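GH62 arabinofuranosidase (Podospora anserina, PDB 4N4B) hydrolyses terminal alpha-L-arabinofuranosyl residues of arabinosides and probably takes part in the breakdown of plant xylan. Local coordinates at residues 24-29 and 330-335; 28-33 and 270-275; 74-79 and 87-92. All blocks are in the same frame, centred on the assembly; numbering follows the deposited sequence. Where two conformers were deposited one is given.

Interaction 1: 24-29 and 330-335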
loop_
_atom_site.group_PDB
_atom_site.type_symbol
_atom_site.label_atom_id
_atom_site.label_comp_id
_atom_site.label_asym_id
_atom_site.label_seq_id
_atom_site.Cartn_x
_atom_site.Cartn_y
_atom_site.Cartn_z
ATOM N N THR A 24 13.887 16.532 4.255
ATOM C CA THR A 24 13.813 15.919 5.556
ATOM C C THR A 24 12.510 16.265 6.353
ATOM O O THR A 24 12.093 15.470 7.213
ATOM C CB THR A 24 15.079 16.219 6.383
ATOM O OG1 THR A 24 15.147 17.617 6.590
ATOM C CG2 THR A 24 16.301 15.827 5.598
ATOM N N THR A 25 11.852 17.411 6.038
ATOM C CA THR A 25 10.476 17.723 6.587
ATOM C C THR A 25 9.516 17.779 5.392
ATOM O O THR A 25 9.808 18.127 4.258
ATOM C CB THR A 25 10.412 19.046 7.364
ATOM O OG1 THR A 25 10.275 20.190 6.469
ATOM C CG2 THR A 25 11.500 19.157 8.400
ATOM N N TRP A 26 8.281 17.375 5.706
ATOM C CA TRP A 26 7.258 17.185 4.685
ATOM C C TRP A 26 6.004 17.997 5.037
ATOM O O TRP A 26 5.619 18.074 6.186
ATOM C CB TRP A 26 6.836 15.662 4.667
ATOM C CG TRP A 26 7.943 14.797 4.092
ATOM C CD1 TRP A 26 9.141 14.560 4.679
ATOM C CD2 TRP A 26 8.003 14.275 2.773
ATOM N NE1 TRP A 26 9.923 13.841 3.821
ATOM C CE2 TRP A 26 9.287 13.658 2.650
ATOM C CE3 TRP A 26 7.126 14.242 1.701
ATOM C CZ2 TRP A 26 9.691 13.039 1.476
ATOM C CZ3 TRP A 26 7.507 13.594 0.562
ATOM C CH2 TRP A 26 8.838 13.057 0.429
ATOM N N GLN A 27 5.373 18.490 3.978
ATOM C CA GLN A 27 4.106 19.231 4.072
ATOM C C GLN A 27 3.193 18.819 2.957
ATOM O O GLN A 27 3.636 18.618 1.819
ATOM C CB GLN A 27 4.330 20.755 4.014
ATOM C CG GLN A 27 5.351 21.324 5.020
ATOM C CD GLN A 27 4.997 21.208 6.491
ATOM O OE1 GLN A 27 5.847 21.162 7.399
ATOM N NE2 GLN A 27 3.746 21.102 6.725
ATOM N N TRP A 28 1.892 18.735 3.255
ATOM C CA TRP A 28 0.855 18.230 2.352
ATOM C C TRP A 28 -0.395 19.049 2.309
ATOM O O TRP A 28 -0.750 19.659 3.310
ATOM C CB TRP A 28 0.495 16.825 2.763
ATOM C CG TRP A 28 1.559 15.826 2.878
ATOM C CD1 TRP A 28 2.232 15.540 4.020
ATOM C CD2 TRP A 28 2.039 14.920 1.875
ATOM N NE1 TRP A 28 3.174 14.550 3.784
ATOM C CE2 TRP A 28 3.012 14.105 2.492
ATOM C CE3 TRP A 28 1.689 14.685 0.520
ATOM C CZ2 TRP A 28 3.676 13.111 1.771
ATOM C CZ3 TRP A 28 2.315 13.672 -0.162
ATOM C CH2 TRP A 28 3.327 12.937 0.484
ATOM N N THR A 29 -1.074 18.986 1.196
ATOM C CA THR A 29 -2.455 19.465 1.052
ATOM C C THR A 29 -3.324 18.245 0.759
ATOM O O THR A 29 -3.006 17.456 -0.187
ATOM C CB THR A 29 -2.525 20.404 -0.162
ATOM O OG1 THR A 29 -1.950 21.660 0.250
ATOM C CG2 THR A 29 -3.980 20.615 -0.647
ATOM N N ILE A 330 -3.340 13.163 -0.723
ATOM C CA ILE A 330 -2.442 14.251 -0.285
ATOM C C ILE A 330 -1.430 14.557 -1.356
ATOM O O ILE A 330 -0.888 13.612 -1.988
ATOM C CB ILE A 330 -1.785 14.025 1.086
ATOM C CG1 ILE A 330 -1.154 12.654 1.218
ATOM C CG2 ILE A 330 -2.850 14.296 2.179
ATOM C CD1 ILE A 330 -0.475 12.405 2.539
ATOM N N ALA A 331 -1.212 15.825 -1.599
ATOM C CA ALA A 331 -0.210 16.327 -2.554
ATOM C C ALA A 331 0.885 17.008 -1.822
ATOM O O ALA A 331 0.722 17.786 -0.907
ATOM C CB ALA A 331 -0.864 17.243 -3.602
ATOM N N HIS A 332 2.112 16.624 -2.203
ATOM C CA HIS A 332 3.310 17.112 -1.522
ATOM C C HIS A 332 3.593 18.564 -1.806
ATOM O O HIS A 332 3.837 18.848 -2.999
ATOM C CB HIS A 332 4.456 16.214 -1.902
ATOM C CG HIS A 332 5.762 16.518 -1.288
ATOM N ND1 HIS A 332 6.049 17.133 -0.094
ATOM C CD2 HIS A 332 6.972 16.192 -1.832
ATOM C CE1 HIS A 332 7.387 17.195 0.057
ATOM N NE2 HIS A 332 7.938 16.610 -0.999
ATOM N N ASN A 333 3.546 19.425 -0.811
ATOM C CA ASN A 333 3.668 20.894 -0.931
ATOM C C ASN A 333 5.028 21.424 -1.070
ATOM O O ASN A 333 5.138 22.565 -1.588
ATOM C CB ASN A 333 2.940 21.651 0.310
ATOM C CG ASN A 333 1.552 21.616 0.070
ATOM O OD1 ASN A 333 1.106 21.466 -1.117
ATOM N ND2 ASN A 333 0.807 21.765 1.064
ATOM N N ASN A 334 5.961 20.707 -0.524
ATOM C CA ASN A 334 7.388 21.216 -0.436
ATOM C C ASN A 334 8.401 20.301 -1.129
ATOM O O ASN A 334 9.354 19.880 -0.499
ATOM C CB ASN A 334 7.797 21.523 0.993
ATOM C CG ASN A 334 7.931 20.314 1.865
ATOM O OD1 ASN A 334 7.130 19.316 1.753
ATOM N ND2 ASN A 334 8.909 20.307 2.762
ATOM N N PRO A 335 8.196 20.087 -2.441
ATOM C CA PRO A 335 9.149 19.231 -3.197
ATOM C C PRO A 335 10.575 19.894 -3.118
ATOM O O PRO A 335 10.693 21.123 -3.060
ATOM C CB PRO A 335 8.591 19.227 -4.645
ATOM C CG PRO A 335 7.860 20.474 -4.715
ATOM C CD PRO A 335 7.162 20.561 -3.316
HETATM O O HOH W 1 -1.481 22.875 -2.136
#

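Interaction 2: 28-33 and 270-275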
loop_
_atom_site.group_PDB
_atom_site.type_symbol
_atom_site.label_atom_id
_atom_site.label_comp_id
_atom_site.label_asym_id
_atom_site.label_seq_id
_atom_site.Cartn_x
_atom_site.Cartn_y
_atom_site.Cartn_z
ATOM N N TRP A 28 1.892 18.735 3.255
ATOM C CA TRP A 28 0.855 18.230 2.352
ATOM C C TRP A 28 -0.395 19.049 2.309
ATOM O O TRP A 28 -0.750 19.659 3.310
ATOM C CB TRP A 28 0.495 16.825 2.763
ATOM C CG TRP A 28 1.559 15.826 2.878
ATOM C CD1 TRP A 28 2.232 15.540 4.020
ATOM C CD2 TRP A 28 2.039 14.920 1.875
ATOM N NE1 TRP A 28 3.174 14.550 3.784
ATOM C CE2 TRP A 28 3.012 14.105 2.492
ATOM C CE3 TRP A 28 1.689 14.685 0.520
ATOM C CZ2 TRP A 28 3.676 13.111 1.771
ATOM C CZ3 TRP A 28 2.315 13.672 -0.162
ATOM C CH2 TRP A 28 3.327 12.937 0.484
ATOM N N THR A 29 -1.074 18.986 1.196
ATOM C CA THR A 29 -2.455 19.465 1.052
ATOM C C THR A 29 -3.324 18.245 0.759
ATOM O O THR A 29 -3.006 17.456 -0.187
ATOM C CB THR A 29 -2.525 20.404 -0.162
ATOM O OG1 THR A 29 -1.950 21.660 0.250
ATOM C CG2 THR A 29 -3.980 20.615 -0.647
ATOM N N SER A 30 -4.447 18.085 1.453
ATOM C CA SER A 30 -5.405 16.978 1.238
ATOM C C SER A 30 -6.696 17.391 0.502
ATOM O O SER A 30 -7.216 18.499 0.759
ATOM C CB SER A 30 -5.788 16.364 2.582
ATOM O OG SER A 30 -6.642 15.272 2.395
ATOM N N THR A 31 -7.182 16.488 -0.296
ATOM C CA THR A 31 -8.574 16.551 -0.796
ATOM C C THR A 31 -9.556 16.188 0.328
ATOM O O THR A 31 -9.155 15.750 1.408
ATOM C CB THR A 31 -8.785 15.552 -1.959
ATOM O OG1 THR A 31 -8.710 14.189 -1.449
ATOM C CG2 THR A 31 -7.777 15.745 -3.076
ATOM N N GLY A 32 -10.839 16.329 0.007
ATOM C CA GLY A 32 -11.876 15.747 0.803
ATOM C C GLY A 32 -11.922 14.234 0.563
ATOM O O GLY A 32 -11.085 13.605 -0.153
ATOM N N PRO A 33 -12.872 13.514 1.184
ATOM C CA PRO A 33 -13.052 12.115 1.009
ATOM C C PRO A 33 -13.683 11.904 -0.347
ATOM O O PRO A 33 -14.732 12.557 -0.644
ATOM C CB PRO A 33 -13.972 11.678 2.160
ATOM C CG PRO A 33 -14.751 12.946 2.460
ATOM C CD PRO A 33 -13.896 14.110 2.140
ATOM N N ASN A 270 -0.488 16.664 11.818
ATOM C CA ASN A 270 0.233 17.886 11.980
ATOM C C ASN A 270 0.973 18.432 10.780
ATOM O O ASN A 270 1.541 19.535 10.854
ATOM C CB ASN A 270 1.123 17.878 13.227
ATOM C CG ASN A 270 2.177 16.802 13.171
ATOM O OD1 ASN A 270 1.966 15.695 12.683
ATOM N ND2 ASN A 270 3.329 17.088 13.748
ATOM N N ASN A 271 0.988 17.700 9.667
ATOM C CA ASN A 271 1.592 18.249 8.445
ATOM C C ASN A 271 0.730 18.115 7.210
ATOM O O ASN A 271 1.199 18.249 6.107
ATOM C CB ASN A 271 3.027 17.728 8.212
ATOM C CG ASN A 271 3.070 16.258 7.742
ATOM O OD1 ASN A 271 2.045 15.536 7.846
ATOM N ND2 ASN A 271 4.239 15.812 7.255
ATOM N N VAL A 272 -0.557 17.931 7.416
ATOM C CA VAL A 272 -1.545 17.855 6.343
ATOM C C VAL A 272 -2.592 18.955 6.480
ATOM O O VAL A 272 -3.256 19.029 7.460
ATOM C CB VAL A 272 -2.245 16.460 6.311
ATOM C CG1 VAL A 272 -3.352 16.390 5.236
ATOM C CG2 VAL A 272 -1.247 15.351 6.067
ATOM N N GLN A 273 -2.675 19.808 5.469
ATOM C CA GLN A 273 -3.631 20.889 5.406
ATOM C C GLN A 273 -4.801 20.476 4.548
ATOM O O GLN A 273 -4.617 20.008 3.512
ATOM C CB GLN A 273 -2.955 22.104 4.784
ATOM C CG GLN A 273 -3.831 23.357 4.708
ATOM C CD GLN A 273 -3.055 24.535 4.160
ATOM O OE1 GLN A 273 -2.728 25.411 4.887
ATOM N NE2 GLN A 273 -2.755 24.524 2.931
ATOM N N PHE A 274 -6.000 20.709 5.045
ATOM C CA PHE A 274 -7.181 20.395 4.302
ATOM C C PHE A 274 -7.714 21.597 3.573
ATOM O O PHE A 274 -7.737 22.633 4.118
ATOM C CB PHE A 274 -8.225 19.769 5.245
ATOM C CG PHE A 274 -7.838 18.391 5.710
ATOM C CD1 PHE A 274 -6.924 18.229 6.702
ATOM C CD2 PHE A 274 -8.333 17.277 5.075
ATOM C CE1 PHE A 274 -6.539 16.979 7.085
ATOM C CE2 PHE A 274 -7.959 16.034 5.449
ATOM C CZ PHE A 274 -7.060 15.873 6.446
ATOM N N ASP A 275 -8.056 21.371 2.308
ATOM C CA ASP A 275 -8.615 22.397 1.420
ATOM C C ASP A 275 -10.047 22.779 1.824
ATOM O O ASP A 275 -10.413 23.926 1.817
ATOM C CB ASP A 275 -8.468 21.984 -0.060
ATOM C CG ASP A 275 -7.133 22.511 -0.741
ATOM O OD1 ASP A 275 -6.327 23.305 -0.141
ATOM O OD2 ASP A 275 -6.945 22.118 -1.907
HETATM O O HOH W 2 -9.713 19.349 1.475
#

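Interaction 3: 74-79 and 87-92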
loop_
_atom_site.group_PDB
_atom_site.type_symbol
_atom_site.label_atom_id
_atom_site.label_comp_id
_atom_site.label_asym_id
_atom_site.label_seq_id
_atom_site.Cartn_x
_atom_site.Cartn_y
_atom_site.Cartn_z
ATOM N N VAL A 74 -11.475 -4.530 -4.952
ATOM C CA VAL A 74 -12.219 -3.796 -5.974
ATOM C C VAL A 74 -11.249 -3.030 -6.869
ATOM O O VAL A 74 -10.240 -2.595 -6.409
ATOM C CB VAL A 74 -13.287 -2.867 -5.323
ATOM C CG1 VAL A 74 -12.634 -1.717 -4.500
ATOM C CG2 VAL A 74 -14.247 -2.273 -6.358
ATOM N N TYR A 75 -11.632 -2.894 -8.145
ATOM C CA TYR A 75 -10.907 -2.067 -9.161
ATOM C C TYR A 75 -11.785 -0.914 -9.594
ATOM O O TYR A 75 -13.013 -1.060 -9.782
ATOM C CB TYR A 75 -10.636 -2.935 -10.390
ATOM C CG TYR A 75 -10.070 -2.186 -11.582
ATOM C CD1 TYR A 75 -8.815 -1.634 -11.590
ATOM C CD2 TYR A 75 -10.876 -1.991 -12.707
ATOM C CE1 TYR A 75 -8.363 -0.917 -12.643
ATOM C CE2 TYR A 75 -10.427 -1.315 -13.840
ATOM C CZ TYR A 75 -9.214 -0.778 -13.797
ATOM O OH TYR A 75 -8.705 -0.073 -14.919
ATOM N N PHE A 76 -11.199 0.222 -9.750
ATOM C CA PHE A 76 -11.870 1.368 -10.371
ATOM C C PHE A 76 -10.867 2.245 -11.037
ATOM O O PHE A 76 -9.654 2.214 -10.786
ATOM C CB PHE A 76 -12.789 2.083 -9.376
ATOM C CG PHE A 76 -12.115 2.593 -8.131
ATOM C CD1 PHE A 76 -11.905 1.718 -7.063
ATOM C CD2 PHE A 76 -11.684 3.909 -8.025
ATOM C CE1 PHE A 76 -11.260 2.204 -5.896
ATOM C CE2 PHE A 76 -11.065 4.326 -6.845
ATOM C CZ PHE A 76 -10.851 3.480 -5.820
ATOM N N THR A 77 -11.352 3.189 -11.896
ATOM C CA THR A 77 -10.517 3.980 -12.774
ATOM C C THR A 77 -11.111 5.324 -13.079
ATOM O O THR A 77 -12.345 5.423 -13.061
ATOM C CB THR A 77 -10.231 3.170 -14.056
ATOM O OG1 THR A 77 -9.375 3.918 -14.954
ATOM C CG2 THR A 77 -11.456 2.737 -14.759
ATOM N N PHE A 78 -10.305 6.323 -13.289
ATOM C CA PHE A 78 -10.804 7.661 -13.525
ATOM C C PHE A 78 -9.647 8.461 -14.050
ATOM O O PHE A 78 -8.553 8.218 -13.746
ATOM C CB PHE A 78 -11.327 8.316 -12.194
ATOM C CG PHE A 78 -10.373 8.186 -11.045
ATOM C CD1 PHE A 78 -10.407 7.065 -10.264
ATOM C CD2 PHE A 78 -9.441 9.133 -10.789
ATOM C CE1 PHE A 78 -9.530 6.897 -9.230
ATOM C CE2 PHE A 78 -8.546 8.965 -9.765
ATOM C CZ PHE A 78 -8.575 7.814 -8.988
ATOM N N ALA A 79 -9.984 9.490 -14.804
ATOM C CA ALA A 79 -8.999 10.431 -15.248
ATOM C C ALA A 79 -8.758 11.538 -14.190
ATOM O O ALA A 79 -7.963 11.381 -13.358
ATOM C CB ALA A 79 -9.398 11.006 -16.605
ATOM N N ALA A 87 -16.659 6.948 -10.137
ATOM C CA ALA A 87 -16.124 5.829 -10.837
ATOM C C ALA A 87 -16.791 4.545 -10.484
ATOM O O ALA A 87 -17.064 4.229 -9.303
ATOM C CB ALA A 87 -14.645 5.715 -10.579
ATOM N N THR A 88 -17.127 3.674 -11.451
ATOM C CA THR A 88 -17.740 2.390 -11.292
ATOM C C THR A 88 -16.786 1.420 -10.541
ATOM O O THR A 88 -15.629 1.314 -10.859
ATOM C CB THR A 88 -18.105 1.793 -12.660
ATOM O OG1 THR A 88 -19.102 2.748 -13.192
ATOM C CG2 THR A 88 -18.674 0.400 -12.582
ATOM N N PHE A 89 -17.361 0.694 -9.621
ATOM C CA PHE A 89 -16.595 -0.328 -8.916
ATOM C C PHE A 89 -16.706 -1.673 -9.659
ATOM O O PHE A 89 -17.779 -2.107 -9.969
ATOM C CB PHE A 89 -17.158 -0.517 -7.505
ATOM C CG PHE A 89 -16.633 0.454 -6.487
ATOM C CD1 PHE A 89 -15.805 1.472 -6.813
ATOM C CD2 PHE A 89 -17.015 0.317 -5.205
ATOM C CE1 PHE A 89 -15.367 2.336 -5.859
ATOM C CE2 PHE A 89 -16.589 1.171 -4.235
ATOM C CZ PHE A 89 -15.762 2.187 -4.565
ATOM N N TYR A 90 -15.570 -2.278 -9.939
ATOM C CA TYR A 90 -15.507 -3.605 -10.512
ATOM C C TYR A 90 -14.929 -4.545 -9.476
ATOM O O TYR A 90 -13.833 -4.497 -9.185
ATOM C CB TYR A 90 -14.692 -3.650 -11.815
ATOM C CG TYR A 90 -15.237 -2.718 -12.884
ATOM C CD1 TYR A 90 -16.237 -3.120 -13.682
ATOM C CD2 TYR A 90 -14.779 -1.461 -13.030
ATOM C CE1 TYR A 90 -16.770 -2.285 -14.647
ATOM C CE2 TYR A 90 -15.301 -0.612 -13.999
ATOM C CZ TYR A 90 -16.294 -1.061 -14.800
ATOM O OH TYR A 90 -16.794 -0.150 -15.725
ATOM N N TYR A 91 -15.790 -5.360 -8.925
ATOM C CA TYR A 91 -15.421 -6.237 -7.843
ATOM C C TYR A 91 -14.661 -7.466 -8.362
ATOM O O TYR A 91 -15.092 -8.144 -9.234
ATOM C CB TYR A 91 -16.697 -6.649 -7.091
ATOM C CG TYR A 91 -17.369 -5.464 -6.371
ATOM C CD1 TYR A 91 -16.849 -4.963 -5.221
ATOM C CD2 TYR A 91 -18.509 -4.879 -6.876
ATOM C CE1 TYR A 91 -17.411 -3.895 -4.596
ATOM C CE2 TYR A 91 -19.086 -3.805 -6.221
ATOM C CZ TYR A 91 -18.544 -3.333 -5.073
ATOM O OH TYR A 91 -19.140 -2.288 -4.423
ATOM N N LEU A 92 -13.508 -7.701 -7.790
ATOM C CA LEU A 92 -12.637 -8.749 -8.297
ATOM C C LEU A 92 -13.081 -10.152 -7.925
ATOM O O LEU A 92 -12.591 -11.093 -8.454
ATOM C CB LEU A 92 -11.178 -8.514 -7.899
ATOM C CG LEU A 92 -10.543 -7.199 -8.333
ATOM C CD1 LEU A 92 -9.026 -7.340 -8.222
ATOM C CD2 LEU A 92 -10.908 -6.819 -9.794
HETATM O O HOH W 3 -14.070 2.626 -12.677
#

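Interaction 1: 24-29 and 330-335
Trp26 and His332 supply the aromatic stacking. The six-membered ring of Trp26 and the imidazole form an offset stack with planes only 22° apart, and Trp26 CZ3, above the centre of the imidazole, comes within 3.4 Å of His332 NE2. The imidazole gets there because its CG stands anti to the backbone N (chi1 -179°), which swings the ring along the strand toward Trp26. The Trp28 ring joins the cluster obliquely, its six-membered centroid 5.4 Å from that of His332.

At the other end of the cluster lies a CH-pi contact: Ile330 CD1 sits over one face of the Trp28 six-membered ring, 3.8 Å from its centroid. Trp28 NE1 is satisfied outside the pair of segments, by Trp266 O.

Side-chain hydrogen bonds come from two consecutive asparagines and, weakly, from His332 ND1 to Gln27 O. Asn334 ND2 donates to Thr25 O at 2.8 Å; the acceptor lies close to the amide plane, but the donor stands well above the carbonyl plane. Asn333 ND2 reaches Thr29 OG1 at 2.9 Å, with the hydroxyl exactly in its amide plane and a fairly straight N-H angle of 165°. A water bridges that hydroxyl and Asn333 OD1.

The backbone bonds set the register. Thr29 and Ala331 are an antiparallel hydrogen-bonded pair, Thr29 N to Ala331 O 3.0 Å and Ala331 N to Thr29 O 2.8 Å, while Trp28 and His332 form the neighbouring non-hydrogen-bonded pair; beyond it Asn333 N donates to Gln27 O at 2.8 Å. This places the N-terminal strand 28-30 beside the C-terminal strand 326-332, some 300 residues later, in one sheet: the "velcro" closure by which a beta-propeller, here of five blades, joins its two chain ends.

Interaction 2: 28-33 and 270-275
Ser30 and Phe274 form the tight part of this contact. Ser30 CB rests over one face of the Phe274 ring, off centre toward the rim and 3.9 Å from the centroid, a CH-pi contact; the same carbon also touches Val272 CG1 at 3.6 Å. With chi1 at -177° the Ser30 hydroxyl is turned to the carbonyl side, where OG passes Phe274 CE2 and donates to Thr31 O in the carbonyl plane, on a lone pair. The hydroxyl is also bonded to Tyr309 OH. If Phe274 were an alanine, Ser30 CB would probably lose the surface it rests on and Trp279 its aromatic neighbour, leaving a gap beside the strand.

Two backbone bonds hold this packing in register: Gln273 N to Trp28 O at 2.9 Å, nearly straight, and Ser30 N to Gln273 O at 2.8 Å. Trp28, Thr29 and Ser30 pair in parallel with Val272, Gln273 and Phe274, the two short strand axes 35° apart. In the propeller, strand 272-274 is an edge strand of the mixed blade and 28-30 lies between it and 326-332, so the N-terminal strand has one parallel and one antiparallel neighbour. At the start of the pair Trp28 N donates to the backbone Asn271 O, which also lies in the plane of the indole at its edge; the side-chain amide of Asn271 stands 76° to that plane, its OD1 bonded by Arg268 N and its ND2 to Trp26 O and Trp266 O.

The face carrying Thr29 and Gln273 is looser. These side chains run alongside each other, yet Thr29 OG1, already bonded by Asn333 ND2, remains 4.0 Å from Gln273 NE2, and the carboxylate of the exposed Asp275 lies against the methyl Thr29 CG2. Farther along, the strands part: Asp275 N reaches Ser30 O by a weak bond of 3.4 Å, and a water slips in, donating to Ser30 O.

Interaction 3: 74-79 and 87-92
Val74 CG2 is the apolar centre, set against the side chains of Phe89 and Tyr91 and the carbonyl O of Tyr90 between them. The valine's chi1 of 67° turns this methyl toward residues 89-91, where it lies 3.6 Å from Phe89 CB and touches Tyr91 CD1 as well. Phe76 lies alongside Phe89, both pointing the same way: Phe89 CE1 stands over one face of the Phe76 ring, toward its rim, and 3.7 Å from Phe76 CD1. The planes are 38° apart, so the pair is oblique rather than stacked.

Beside this layer Ala87 CB approaches the Phe76 and Phe78 side chains. On the sheet face of Tyr75 and Tyr90 the packing is thinner: the rings meet obliquely, Tyr75 CD2 to Tyr90 CD2 at 4.0 Å, while Leu92 CD2 reaches Tyr75 CB at 3.9 Å.

The polar edge begins with the backbone. Tyr75 N donates to Tyr90 O at 2.9 Å and Tyr90 N returns a bond to Tyr75 O at 2.8 Å, making one antiparallel hydrogen-bonded pair. Past it the chains diverge, and a water takes over, accepting from Thr77 N and donating to Thr88 O at 2.7 Å. Outside the segments, Tyr91 OH bonds to Asp40 and Lys38 makes a cation-pi contact with Phe89. Through the Tyr75-Tyr90 pair and the adjoining non-hydrogen-bonded pair of Val74 and Tyr91, strand 90-91 closes a beta hairpin with 70-78, forming the short outer strand of a four-stranded antiparallel propeller blade.

Interactions 1 and 2 lie on the two sides of strand 28-30, sharing Trp28 and Thr29, with centres about 10 Å apart. They also touch directly: Ile330 CG2 packs on Ser30 CB at 3.6 Å, and Asn271 ND2 probably bonds to Trp26 O at 2.9 Å. Interaction 3 belongs to another blade, its centre about 28 Å from that of interaction 1 and about 24 Å from that of interaction 2, without touching either. Phe76 and Phe78 nevertheless reach Leu327 and Phe329 of strand 326-332, tying the two blades together. The bound calcium ion is about 14 Å from the side chain of Ile330 and about 13 Å from that of Phe76, so neither blade's contact reaches it.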